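Local coordinates for protein HIAXHD3 (Humicola insolens, PDB 3ZXK) that removes alpha-L-arabinofuranosyl side chains, probably from arabinoxylan, as an exo-acting family 43 glycoside hydrolase whose active site has been engineered to add endo-xylanase activity, at residues V234-G239 against A244-Q249; Y262-D267 against G296-S301; Y204-V207 against A213-V216. One frame throughout, in Å; residues are numbered along the deposited sequence.

Contact 1. Residues V234-G239 against A244-Q249; sequences VSRIQG and AGFAHQ. With AHR (alpha-L-arabinofuranose), chain C.
The packing of F246 against R236 and I237 is a loop-on-loop contact between two neighbouring blades of the five-bladed beta-propeller of family 43. Segment 234-239 leaves the blade that runs from strand 192-199 to strand 234-235, and segment 244-249 leads into the next, which begins at strand 250-254. F246 contributes the largest share of the buried surface, with A247 and R236 next. The aliphatic CG of R236 lies over one face of the F246 ring. Beyond it the chain bends at chi3 (69°), so the guanidinium comes back to the ring, its plane turned 56° from that of the phenyl and F246 CZ standing over one of its faces, 3.5 Å from NH2. A salt bridge from NH1 to D212 holds the charged end. At the ring's edge, in its plane, I237 O approaches F246 CD1 at 3.4 Å, while I237 CG2 meets A247 CB at 4.2 Å.

Between the backbones water takes the place of direct bonding. One molecule accepts from I237 N at 3.1 Å and donates to A247 O at 2.9 Å; a second accepts from A247 N and lies close to the carbonyl oxygens of I237 and G239.

The loop then delivers H248 into the sugar pocket. H248 ND1 donates to F246 O (2.7 Å) nearly in the plane of the imidazole, which fixes the ring's rotation. From the other nitrogen, H248 NE2 forms a 2.6 Å hydrogen bond with O2 of the arabinofuranose.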
ATOM      1  N   VAL A 234       3.363  23.585  -0.574  1.00  7.20           N
ATOM      2  CA  VAL A 234       4.562  23.335  -1.372  1.00  7.45           C
ATOM      3  C   VAL A 234       4.193  23.424  -2.835  1.00  7.44           C
ATOM      4  O   VAL A 234       3.077  23.068  -3.236  1.00  7.61           O
ATOM      5  CB  VAL A 234       5.239  21.961  -1.132  1.00  7.72           C
ATOM      6  CG1 VAL A 234       5.812  21.834   0.277  1.00  7.25           C
ATOM      7  CG2 VAL A 234       4.321  20.808  -1.530  1.00  8.32           C
ATOM      8  N   SER A 235       5.135  23.865  -3.653  1.00  8.27           N
ATOM      9  CA  SER A 235       4.908  23.818  -5.098  1.00  9.15           C
ATOM     10  C   SER A 235       6.224  23.572  -5.773  1.00  9.60           C
ATOM     11  O   SER A 235       7.144  24.416  -5.702  1.00  9.85           O
ATOM     12  CB  SER A 235       4.266  25.107  -5.601  1.00  9.69           C
ATOM     13  OG  SER A 235       4.024  25.033  -7.001  1.00 13.66           O
ATOM     14  N   ARG A 236       6.323  22.394  -6.385  1.00  8.97           N
ATOM     15  CA  ARG A 236       7.530  21.956  -7.098  1.00  9.23           C
ATOM     16  C   ARG A 236       8.756  22.126  -6.200  1.00  9.69           C
ATOM     17  O   ARG A 236       9.805  22.582  -6.652  1.00 10.63           O
ATOM     18  CB  ARG A 236       7.687  22.723  -8.419  1.00 10.72           C
ATOM     19  CG  ARG A 236       6.487  22.530  -9.357  1.00 11.05           C
ATOM     20  CD  ARG A 236       6.676  23.164 -10.741  1.00 12.48           C
ATOM     21  NE  ARG A 236       7.689  22.453 -11.525  1.00 17.00           N
ATOM     22  CZ  ARG A 236       7.474  21.344 -12.225  1.00 17.40           C
ATOM     23  NH1 ARG A 236       6.266  20.780 -12.251  1.00 16.99           N
ATOM     24  NH2 ARG A 236       8.485  20.784 -12.891  1.00 19.67           N
ATOM     25  N   ILE A 237       8.610  21.779  -4.917  1.00  9.20           N
ATOM     26  CA  ILE A 237       9.744  21.821  -3.973  1.00  9.58           C
ATOM     27  C   ILE A 237      10.802  20.766  -4.353  1.00 10.15           C
ATOM     28  O   ILE A 237      10.465  19.677  -4.798  1.00 10.67           O
ATOM     29  CB  ILE A 237       9.281  21.641  -2.509  1.00  8.48           C
ATOM     30  CG1 ILE A 237      10.324  22.196  -1.525  1.00  8.13           C
ATOM     31  CG2 ILE A 237       8.905  20.185  -2.221  1.00  8.80           C
ATOM     32  CD1 ILE A 237       9.815  22.262  -0.094  1.00  8.24           C
ATOM     33  N   GLN A 238      12.079  21.116  -4.213  1.00 11.17           N
ATOM     34  CA  GLN A 238      13.163  20.169  -4.468  1.00 12.39           C
ATOM     35  C   GLN A 238      13.479  19.353  -3.215  1.00 12.27           C
ATOM     36  O   GLN A 238      13.327  19.861  -2.104  1.00 10.82           O
ATOM     37  CB  GLN A 238      14.413  20.901  -4.981  1.00 15.08           C
ATOM     38  CG  GLN A 238      14.251  21.530  -6.359  1.00 18.90           C
ATOM     39  CD  GLN A 238      14.069  20.500  -7.472  1.00 24.83           C
ATOM     40  OE1 GLN A 238      14.732  19.455  -7.487  1.00 31.50           O
ATOM     41  NE2 GLN A 238      13.173  20.793  -8.419  1.00 26.88           N
ATOM     42  N   GLY A 239      13.919  18.105  -3.403  1.00 11.75           N
ATOM     43  CA  GLY A 239      14.227  17.188  -2.290  1.00 11.42           C
ATOM     44  C   GLY A 239      12.987  16.488  -1.744  1.00  9.70           C
ATOM     45  O   GLY A 239      11.871  16.821  -2.097  1.00 10.72           O
ATOM     46  N   ALA A 244      12.275  11.161  -8.139  1.00  6.05           N
ATOM     47  CA  ALA A 244      11.101  10.625  -7.430  1.00  6.06           C
ATOM     48  C   ALA A 244       9.957  11.630  -7.471  1.00  6.09           C
ATOM     49  O   ALA A 244       9.129  11.716  -6.566  1.00  5.81           O
ATOM     50  CB  ALA A 244      11.476  10.259  -5.997  1.00  5.79           C
ATOM     51  N   GLY A 245       9.891  12.381  -8.568  1.00  6.63           N
ATOM     52  CA  GLY A 245       8.880  13.427  -8.692  1.00  7.09           C
ATOM     53  C   GLY A 245       8.975  14.446  -7.574  1.00  7.10           C
ATOM     54  O   GLY A 245      10.071  14.765  -7.070  1.00  7.63           O
ATOM     55  N   PHE A 246       7.810  14.919  -7.152  1.00  6.96           N
ATOM     56  CA  PHE A 246       7.709  15.942  -6.133  1.00  7.36           C
ATOM     57  C   PHE A 246       6.918  15.462  -4.952  1.00  7.17           C
ATOM     58  O   PHE A 246       5.937  14.716  -5.108  1.00  7.48           O
ATOM     59  CB  PHE A 246       6.958  17.155  -6.682  1.00  8.48           C
ATOM     60  CG  PHE A 246       7.647  17.815  -7.810  1.00  9.56           C
ATOM     61  CD1 PHE A 246       8.683  18.711  -7.557  1.00 10.30           C
ATOM     62  CD2 PHE A 246       7.316  17.510  -9.127  1.00 10.22           C
ATOM     63  CE1 PHE A 246       9.367  19.321  -8.609  1.00 11.70           C
ATOM     64  CE2 PHE A 246       7.981  18.137 -10.185  1.00 12.16           C
ATOM     65  CZ  PHE A 246       9.016  19.033  -9.920  1.00 12.91           C
ATOM     66  N   ALA A 247       7.354  15.895  -3.775  1.00  7.34           N
ATOM     67  CA  ALA A 247       6.598  15.725  -2.529  1.00  6.87           C
ATOM     68  C   ALA A 247       5.250  16.403  -2.655  1.00  7.11           C
ATOM     69  O   ALA A 247       5.176  17.592  -2.980  1.00  7.99           O
ATOM     70  CB  ALA A 247       7.393  16.315  -1.354  1.00  6.98           C
ATOM     71  N   HIS A 248       4.176  15.623  -2.451  1.00  6.37           N
ATOM     72  CA  HIS A 248       2.824  16.188  -2.539  1.00  6.64           C
ATOM     73  C   HIS A 248       1.824  15.291  -1.889  1.00  6.75           C
ATOM     74  O   HIS A 248       2.159  14.155  -1.493  1.00  6.48           O
ATOM     75  CB  HIS A 248       2.462  16.453  -4.010  1.00  7.50           C
ATOM     76  CG  HIS A 248       2.267  15.207  -4.840  1.00  7.91           C
ATOM     77  ND1 HIS A 248       3.273  14.348  -5.149  1.00  8.91           N
ATOM     78  CD2 HIS A 248       1.124  14.686  -5.422  1.00  8.54           C
ATOM     79  CE1 HIS A 248       2.776  13.328  -5.885  1.00  9.41           C
ATOM     80  NE2 HIS A 248       1.472  13.549  -6.069  1.00  9.78           N
ATOM     81  N   GLN A 249       0.579  15.783  -1.791  1.00  6.88           N
ATOM     82  CA  GLN A 249      -0.537  15.043  -1.216  1.00  7.30           C
ATOM     83  C   GLN A 249      -0.214  14.711   0.266  1.00  6.75           C
ATOM     84  O   GLN A 249       0.501  15.480   0.940  1.00  6.88           O
ATOM     85  CB  GLN A 249      -0.923  13.843  -2.094  1.00  8.53           C
ATOM     86  CG  GLN A 249      -2.420  13.579  -2.078  1.00  8.05           C
ATOM     87  CD  GLN A 249      -2.865  12.610  -3.155  1.00  9.99           C
ATOM     88  OE1 GLN A 249      -2.226  12.498  -4.217  1.00 12.68           O
ATOM     89  NE2 GLN A 249      -3.971  11.880  -2.882  1.00 11.17           N
TER
HETATM   90  O5  AHR C   3       2.882  11.351 -10.797  1.00 12.55           O
HETATM   91  C5  AHR C   3       2.197  10.102 -10.575  1.00 13.07           C
HETATM   92  C4  AHR C   3       0.864  10.292  -9.845  1.00 14.68           C
HETATM   93  O4  AHR C   3      -0.002  11.142 -10.593  1.00 15.54           O
HETATM   94  C3  AHR C   3       0.908  10.990  -8.489  1.00 12.47           C
HETATM   95  O3  AHR C   3       1.269  10.120  -7.426  1.00 12.69           O
HETATM   96  C2  AHR C   3      -0.496  11.487  -8.278  1.00 15.72           C
HETATM   97  O2  AHR C   3      -0.521  12.739  -7.565  1.00 15.79           O
HETATM   98  C1  AHR C   3      -0.983  11.695  -9.698  1.00 17.61           C
HETATM   99  O   HOH W   1       6.166  19.899  -4.345  1.00  6.33           O
HETATM  100  O   HOH W   2       9.986  17.211  -3.886  1.00 11.64           O
HETATM  101  O   HOH W   3      11.541  17.081  -6.487  1.00 16.05           O

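Contact 2. Residues Y262-D267 against G296-S301; sequences YVAFMD and GRWGTS. With AHR (alpha-L-arabinofuranose), chain C.
Y262 and W298 meet obliquely on one face of the last blade of the five-bladed propeller, where the loop after strand 288-290 folds back on strand 260-267. The two side chains cross at about a right angle, with ring planes 52° apart and the tyrosine and indole six-membered ring centroids 5.3 Å apart. It is the far corner of the indole that touches: W298 CH2 comes within 3.4 Å of Y262 CD2, and Y262 CE2 lies at the indole's edge, close to its plane. W298 CG stands opposite the backbone N across the CA-CB bond (chi1 -169°), which sends the benzo end of the indole to the strand. Beside Y262, the small A264 side chain lets the same corner approach, CB to W298 CH2 3.6 Å. Strand 273-282 adds V276 and A278 to the tryptophan's surroundings, and W298 NE1 makes a weak hydrogen bond to V277 O.

Along the strand, F265 leaves in the direction opposite to Y262 and A264, presenting its ring edge to the arabinofuranose. D267 then grips that sugar with both carboxylate oxygens: OD1 accepts from arabinofuranose O3 at 2.6 Å and OD2 from its O5 at 2.7 Å.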
ATOM      1  N   TYR A 262       4.286  17.779   8.317  1.00  5.70           N
ATOM      2  CA  TYR A 262       3.627  17.476   7.037  1.00  4.83           C
ATOM      3  C   TYR A 262       4.213  16.128   6.557  1.00  4.70           C
ATOM      4  O   TYR A 262       5.453  15.978   6.421  1.00  4.78           O
ATOM      5  CB  TYR A 262       3.843  18.630   6.034  1.00  5.24           C
ATOM      6  CG  TYR A 262       3.285  18.389   4.643  1.00  5.64           C
ATOM      7  CD1 TYR A 262       2.162  17.570   4.435  1.00  6.23           C
ATOM      8  CD2 TYR A 262       3.893  18.964   3.520  1.00  5.99           C
ATOM      9  CE1 TYR A 262       1.657  17.346   3.165  1.00  6.21           C
ATOM     10  CE2 TYR A 262       3.412  18.733   2.261  1.00  6.02           C
ATOM     11  CZ  TYR A 262       2.320  17.913   2.075  1.00  5.22           C
ATOM     12  OH  TYR A 262       1.876  17.712   0.783  1.00  5.52           O
ATOM     13  N   VAL A 263       3.337  15.148   6.360  1.00  4.64           N
ATOM     14  CA  VAL A 263       3.757  13.835   5.849  1.00  4.62           C
ATOM     15  C   VAL A 263       3.242  13.790   4.424  1.00  4.48           C
ATOM     16  O   VAL A 263       2.040  13.721   4.196  1.00  4.97           O
ATOM     17  CB  VAL A 263       3.171  12.647   6.653  1.00  4.97           C
ATOM     18  CG1 VAL A 263       3.743  11.339   6.145  1.00  5.17           C
ATOM     19  CG2 VAL A 263       3.498  12.800   8.128  1.00  5.50           C
ATOM     20  N   ALA A 264       4.154  13.852   3.467  1.00  4.56           N
ATOM     21  CA  ALA A 264       3.762  13.836   2.039  1.00  4.05           C
ATOM     22  C   ALA A 264       4.267  12.544   1.417  1.00  4.12           C
ATOM     23  O   ALA A 264       4.901  11.737   2.111  1.00  4.50           O
ATOM     24  CB  ALA A 264       4.339  15.049   1.291  1.00  4.65           C
ATOM     25  N   PHE A 265       4.017  12.299   0.128  1.00  4.55           N
ATOM     26  CA  PHE A 265       4.769  11.210  -0.481  1.00  4.97           C
ATOM     27  C   PHE A 265       5.419  11.645  -1.771  1.00  5.55           C
ATOM     28  O   PHE A 265       5.045  12.682  -2.360  1.00  5.48           O
ATOM     29  CB  PHE A 265       3.913   9.924  -0.697  1.00  6.10           C
ATOM     30  CG  PHE A 265       2.666  10.159  -1.487  1.00  7.77           C
ATOM     31  CD1 PHE A 265       2.709  10.177  -2.885  1.00  9.00           C
ATOM     32  CD2 PHE A 265       1.442  10.368  -0.837  1.00  8.28           C
ATOM     33  CE1 PHE A 265       1.550  10.399  -3.626  1.00 10.33           C
ATOM     34  CE2 PHE A 265       0.294  10.570  -1.570  1.00  9.71           C
ATOM     35  CZ  PHE A 265       0.341  10.584  -2.957  1.00 10.54           C
ATOM     36  N   MET A 266       6.406  10.846  -2.186  1.00  5.27           N
ATOM     37  CA  MET A 266       7.189  11.029  -3.407  0.57  5.96           C
ATOM     38  C   MET A 266       6.752   9.994  -4.443  1.00  6.10           C
ATOM     39  O   MET A 266       6.418   8.859  -4.064  1.00  7.19           O
ATOM     40  CB  MET A 266       8.673  10.771  -3.113  0.57  6.57           C
ATOM     41  CG  MET A 266       9.291  11.621  -2.011  0.57  7.46           C
ATOM     42  SD  MET A 266       9.336  13.393  -2.377  0.57  9.36           S
ATOM     43  CE  MET A 266      10.324  13.475  -3.877  0.57  7.61           C
ATOM     44  N   ASP A 267       6.840  10.349  -5.726  1.00  6.03           N
ATOM     45  CA  ASP A 267       6.660   9.399  -6.846  1.00  6.03           C
ATOM     46  C   ASP A 267       7.949   8.604  -7.146  1.00  5.44           C
ATOM     47  O   ASP A 267       8.582   8.759  -8.190  1.00  5.54           O
ATOM     48  CB  ASP A 267       6.098  10.092  -8.106  1.00  7.11           C
ATOM     49  CG  ASP A 267       4.644  10.559  -7.934  1.00  7.92           C
ATOM     50  OD1 ASP A 267       3.878   9.881  -7.226  1.00 10.31           O
ATOM     51  OD2 ASP A 267       4.269  11.614  -8.511  1.00  8.76           O
ATOM     52  N   GLY A 296      16.230  25.903   0.919  1.00 19.06           N
ATOM     53  CA  GLY A 296      14.842  25.911   0.464  1.00 16.38           C
ATOM     54  C   GLY A 296      14.319  24.572  -0.035  1.00 16.01           C
ATOM     55  O   GLY A 296      13.256  24.507  -0.629  1.00 17.58           O
ATOM     56  N   ARG A 297      15.061  23.506   0.221  1.00 14.39           N
ATOM     57  CA  ARG A 297      14.636  22.165  -0.153  1.00 12.70           C
ATOM     58  C   ARG A 297      13.872  21.504   0.989  1.00 10.43           C
ATOM     59  O   ARG A 297      13.981  21.911   2.141  1.00 10.63           O
ATOM     60  CB  ARG A 297      15.845  21.305  -0.527  1.00 12.08           C
ATOM     61  CG  ARG A 297      16.683  21.878  -1.653  1.00 14.80           C
ATOM     62  CD  ARG A 297      17.998  21.127  -1.815  1.00 21.72           C
ATOM     63  NE  ARG A 297      17.768  19.791  -2.358  1.00 29.11           N
ATOM     64  CZ  ARG A 297      17.753  19.491  -3.660  1.00 31.59           C
ATOM     65  NH1 ARG A 297      17.957  20.433  -4.575  1.00 32.71           N
ATOM     66  NH2 ARG A 297      17.529  18.240  -4.043  1.00 31.94           N
ATOM     67  N   TRP A 298      13.073  20.502   0.651  1.00  9.59           N
ATOM     68  CA  TRP A 298      12.564  19.571   1.641  1.00  8.61           C
ATOM     69  C   TRP A 298      13.766  18.841   2.163  1.00  9.19           C
ATOM     70  O   TRP A 298      14.488  18.185   1.409  1.00  9.85           O
ATOM     71  CB  TRP A 298      11.583  18.609   0.991  1.00  8.28           C
ATOM     72  CG  TRP A 298      10.798  17.782   1.972  1.00  7.34           C
ATOM     73  CD1 TRP A 298      11.277  16.874   2.915  1.00  7.13           C
ATOM     74  CD2 TRP A 298       9.352  17.746   2.102  1.00  7.50           C
ATOM     75  NE1 TRP A 298      10.239  16.314   3.614  1.00  6.31           N
ATOM     76  CE2 TRP A 298       9.050  16.781   3.148  1.00  6.59           C
ATOM     77  CE3 TRP A 298       8.300  18.390   1.453  1.00  7.34           C
ATOM     78  CZ2 TRP A 298       7.734  16.518   3.555  1.00  6.65           C
ATOM     79  CZ3 TRP A 298       6.989  18.124   1.860  1.00  7.31           C
ATOM     80  CH2 TRP A 298       6.712  17.210   2.886  1.00  6.73           C
ATOM     81  N   GLY A 299      14.023  18.974   3.450  1.00  8.93           N
ATOM     82  CA  GLY A 299      15.291  18.517   4.017  1.00  9.56           C
ATOM     83  C   GLY A 299      15.476  17.012   4.011  1.00  9.18           C
ATOM     84  O   GLY A 299      14.520  16.245   4.163  1.00  8.05           O
ATOM     85  N   THR A 300      16.724  16.586   3.853  1.00 10.43           N
ATOM     86  CA  THR A 300      17.046  15.158   3.927  1.00 10.77           C
ATOM     87  C   THR A 300      17.030  14.638   5.370  1.00 11.07           C
ATOM     88  O   THR A 300      16.769  13.457   5.615  1.00 11.58           O
ATOM     89  CB  THR A 300      18.405  14.870   3.255  1.00 12.88           C
ATOM     90  OG1 THR A 300      19.409  15.636   3.907  1.00 14.42           O
ATOM     91  CG2 THR A 300      18.366  15.268   1.781  1.00 12.97           C
ATOM     92  N   SER A 301      17.280  15.533   6.325  1.00 10.92           N
ATOM     93  CA  SER A 301      17.175  15.178   7.750  1.00 10.30           C
ATOM     94  C   SER A 301      16.579  16.298   8.564  1.00  9.07           C
ATOM     95  O   SER A 301      16.780  17.485   8.277  1.00 10.49           O
ATOM     96  CB  SER A 301      18.538  14.789   8.346  1.00 11.93           C
ATOM     97  OG  SER A 301      19.377  15.911   8.394  1.00 17.50           O
TER
HETATM   98  O5  AHR C   3       2.882  11.351 -10.797  1.00 12.55           O
HETATM   99  C5  AHR C   3       2.197  10.102 -10.575  1.00 13.07           C
HETATM  100  C4  AHR C   3       0.864  10.292  -9.845  1.00 14.68           C
HETATM  101  O4  AHR C   3      -0.002  11.142 -10.593  1.00 15.54           O
HETATM  102  C3  AHR C   3       0.908  10.990  -8.489  1.00 12.47           C
HETATM  103  O3  AHR C   3       1.269  10.120  -7.426  1.00 12.69           O
HETATM  104  C2  AHR C   3      -0.496  11.487  -8.278  1.00 15.72           C
HETATM  105  O2  AHR C   3      -0.521  12.739  -7.565  1.00 15.79           O
HETATM  106  C1  AHR C   3      -0.983  11.695  -9.698  1.00 17.61           C

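Contact 3. Residues Y204-V207 against A213-V216; sequences YILV and AEYV
Backbone hydrogen bonds set V207 against Y215 in the antiparallel hairpin of strands 202-209 and 213-219, which belong to one blade of the propeller. V207 N donates to Y215 O at 3.0 Å and Y215 N returns a bond to V207 O at 2.8 Å, completing a hydrogen-bonded pair. The adjoining L206-V216 pair is non-hydrogen-bonded. CA-H...O contacts supplement these bonds, L206 CA to Y215 O and E214 CA to V207 O.

Apolar contacts occupy both faces of the sheet. On that of L206 and V216, L206 CD1 meets V216 CG2 at 4.1 Å; V216 CG2 also touches the edge of the Y204 ring, 3.8 Å from CD2. On the other face V207 CG2 packs on Y215 CB.

The polar feature is E214. Its chain turns at chi2 (79°) and folds the carboxylate back over the hairpin, where OE2 lies 3.4 Å from L206 CB. V207 O sits over the carboxylate face, 3.1 Å from E214 CD, and its approaches to OE1 and OE2 are not hydrogen bonds. Replacing E214 by an alanine would probably uncover V207 O, open a gap beside L206 CB and leave Q249 N without its weak hydrogen bond to OE1.

Approach over the electron-poor CD, rather than edge-on to the oxygens, probably softens the repulsion between these acceptors, and the weak bond from Q249 N may partly offset what remains.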
ATOM      1  N   TYR A 204      -9.519  23.572   8.137  1.00  5.05           N
ATOM      2  CA  TYR A 204      -8.521  23.501   7.089  1.00  5.44           C
ATOM      3  C   TYR A 204      -8.782  22.284   6.214  1.00  5.28           C
ATOM      4  O   TYR A 204      -9.173  21.199   6.690  1.00  5.99           O
ATOM      5  CB  TYR A 204      -7.110  23.408   7.681  1.00  5.24           C
ATOM      6  CG  TYR A 204      -6.687  24.620   8.490  1.00  5.20           C
ATOM      7  CD1 TYR A 204      -7.080  24.763   9.806  1.00  5.60           C
ATOM      8  CD2 TYR A 204      -5.889  25.635   7.928  1.00  5.57           C
ATOM      9  CE1 TYR A 204      -6.705  25.861  10.554  1.00  5.91           C
ATOM     10  CE2 TYR A 204      -5.483  26.738   8.683  1.00  5.66           C
ATOM     11  CZ  TYR A 204      -5.938  26.859   9.996  1.00  5.92           C
ATOM     12  OH  TYR A 204      -5.584  27.915  10.793  1.00  6.72           O
ATOM     13  N   ILE A 205      -8.478  22.440   4.934  1.00  4.83           N
ATOM     14  CA  ILE A 205      -8.492  21.304   4.015  1.00  4.55           C
ATOM     15  C   ILE A 205      -7.182  21.353   3.246  1.00  5.09           C
ATOM     16  O   ILE A 205      -6.816  22.395   2.714  1.00  6.57           O
ATOM     17  CB  ILE A 205      -9.694  21.334   3.025  1.00  5.22           C
ATOM     18  CG1 ILE A 205     -11.026  21.283   3.783  1.00  5.88           C
ATOM     19  CG2 ILE A 205      -9.585  20.166   2.050  1.00  5.22           C
ATOM     20  CD1 ILE A 205     -12.243  21.602   2.942  1.00  5.82           C
ATOM     21  N   LEU A 206      -6.453  20.248   3.224  1.00  4.77           N
ATOM     22  CA  LEU A 206      -5.276  20.135   2.380  1.00  5.27           C
ATOM     23  C   LEU A 206      -5.667  19.484   1.073  1.00  5.13           C
ATOM     24  O   LEU A 206      -6.370  18.463   1.072  1.00  5.06           O
ATOM     25  CB  LEU A 206      -4.213  19.275   3.064  1.00  6.17           C
ATOM     26  CG  LEU A 206      -3.012  20.038   3.603  1.00  8.70           C
ATOM     27  CD1 LEU A 206      -3.440  20.946   4.757  1.00  8.99           C
ATOM     28  CD2 LEU A 206      -1.921  19.040   4.019  1.00 10.16           C
ATOM     29  N   VAL A 207      -5.210  20.060  -0.034  1.00  5.56           N
ATOM     30  CA  VAL A 207      -5.445  19.484  -1.365  1.00  5.71           C
ATOM     31  C   VAL A 207      -4.157  19.469  -2.169  1.00  5.90           C
ATOM     32  O   VAL A 207      -3.253  20.260  -1.897  1.00  6.35           O
ATOM     33  CB  VAL A 207      -6.561  20.239  -2.161  1.00  5.82           C
ATOM     34  CG1 VAL A 207      -7.892  20.229  -1.420  1.00  7.59           C
ATOM     35  CG2 VAL A 207      -6.167  21.706  -2.433  1.00  6.45           C
ATOM     36  N   ALA A 213       2.189  19.876  -6.361  1.00  6.34           N
ATOM     37  CA  ALA A 213       1.915  20.932  -5.375  1.00  6.14           C
ATOM     38  C   ALA A 213       0.898  20.499  -4.365  1.00  6.39           C
ATOM     39  O   ALA A 213       0.069  19.620  -4.646  1.00  6.65           O
ATOM     40  CB  ALA A 213       1.461  22.264  -6.027  1.00  6.82           C
ATOM     41  N   GLU A 214       0.987  21.110  -3.187  1.00  6.54           N
ATOM     42  CA  GLU A 214      -0.010  20.965  -2.131  1.00  6.39           C
ATOM     43  C   GLU A 214      -0.462  22.372  -1.718  1.00  6.50           C
ATOM     44  O   GLU A 214       0.383  23.249  -1.525  1.00  7.09           O
ATOM     45  CB  GLU A 214       0.576  20.239  -0.931  1.00  6.94           C
ATOM     46  CG  GLU A 214      -0.462  19.869   0.133  1.00  6.52           C
ATOM     47  CD  GLU A 214      -1.269  18.609  -0.235  1.00  7.19           C
ATOM     48  OE1 GLU A 214      -1.034  18.027  -1.315  1.00  8.00           O
ATOM     49  OE2 GLU A 214      -2.159  18.212   0.549  1.00  7.90           O
ATOM     50  N   TYR A 215      -1.778  22.565  -1.621  1.00  6.58           N
ATOM     51  CA  TYR A 215      -2.351  23.807  -1.123  1.00  6.53           C
ATOM     52  C   TYR A 215      -2.989  23.581   0.223  1.00  6.02           C
ATOM     53  O   TYR A 215      -3.473  22.492   0.522  1.00  6.06           O
ATOM     54  CB  TYR A 215      -3.357  24.406  -2.121  1.00  8.14           C
ATOM     55  CG  TYR A 215      -2.799  24.628  -3.521  1.00 11.28           C
ATOM     56  CD1 TYR A 215      -1.537  25.188  -3.717  1.00 13.41           C
ATOM     57  CD2 TYR A 215      -3.542  24.287  -4.641  1.00 14.09           C
ATOM     58  CE1 TYR A 215      -1.029  25.396  -4.997  1.00 15.69           C
ATOM     59  CE2 TYR A 215      -3.053  24.493  -5.923  1.00 16.57           C
ATOM     60  CZ  TYR A 215      -1.793  25.053  -6.094  1.00 17.57           C
ATOM     61  OH  TYR A 215      -1.282  25.255  -7.359  1.00 21.32           O
ATOM     62  N   VAL A 216      -2.930  24.597   1.064  1.00  5.62           N
ATOM     63  CA  VAL A 216      -3.689  24.581   2.301  1.00  5.27           C
ATOM     64  C   VAL A 216      -4.876  25.507   2.139  1.00  5.40           C
ATOM     65  O   VAL A 216      -4.719  26.665   1.746  1.00  5.53           O
ATOM     66  CB  VAL A 216      -2.829  24.869   3.573  1.00  5.66           C
ATOM     67  CG1 VAL A 216      -1.911  26.076   3.408  1.00  7.09           C
ATOM     68  CG2 VAL A 216      -3.745  25.017   4.797  1.00  5.56           C
TER

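In the fold
Three contacts follow one another along the chain and lie around the junction of two adjacent propeller blades. Contacts 1 and 2 have centres about 7 Å apart and both reach the arabinofuranose, from its O2 side and from its O3 and O5 side respectively. They are tied together by probable hydrogen bonds from Y262 OH to Q249 O (2.6 Å) and from W298 N to Q238 O (2.8 Å). Contact 3, about 13 Å from contact 1 between centres, continues the same sheet: E214 N probably bonds V234 O at 2.9 Å. It does not touch the sugar, the E214 side chain being about 8 Å away, but L206 and E214 pack on Y262, joining it to contact 2.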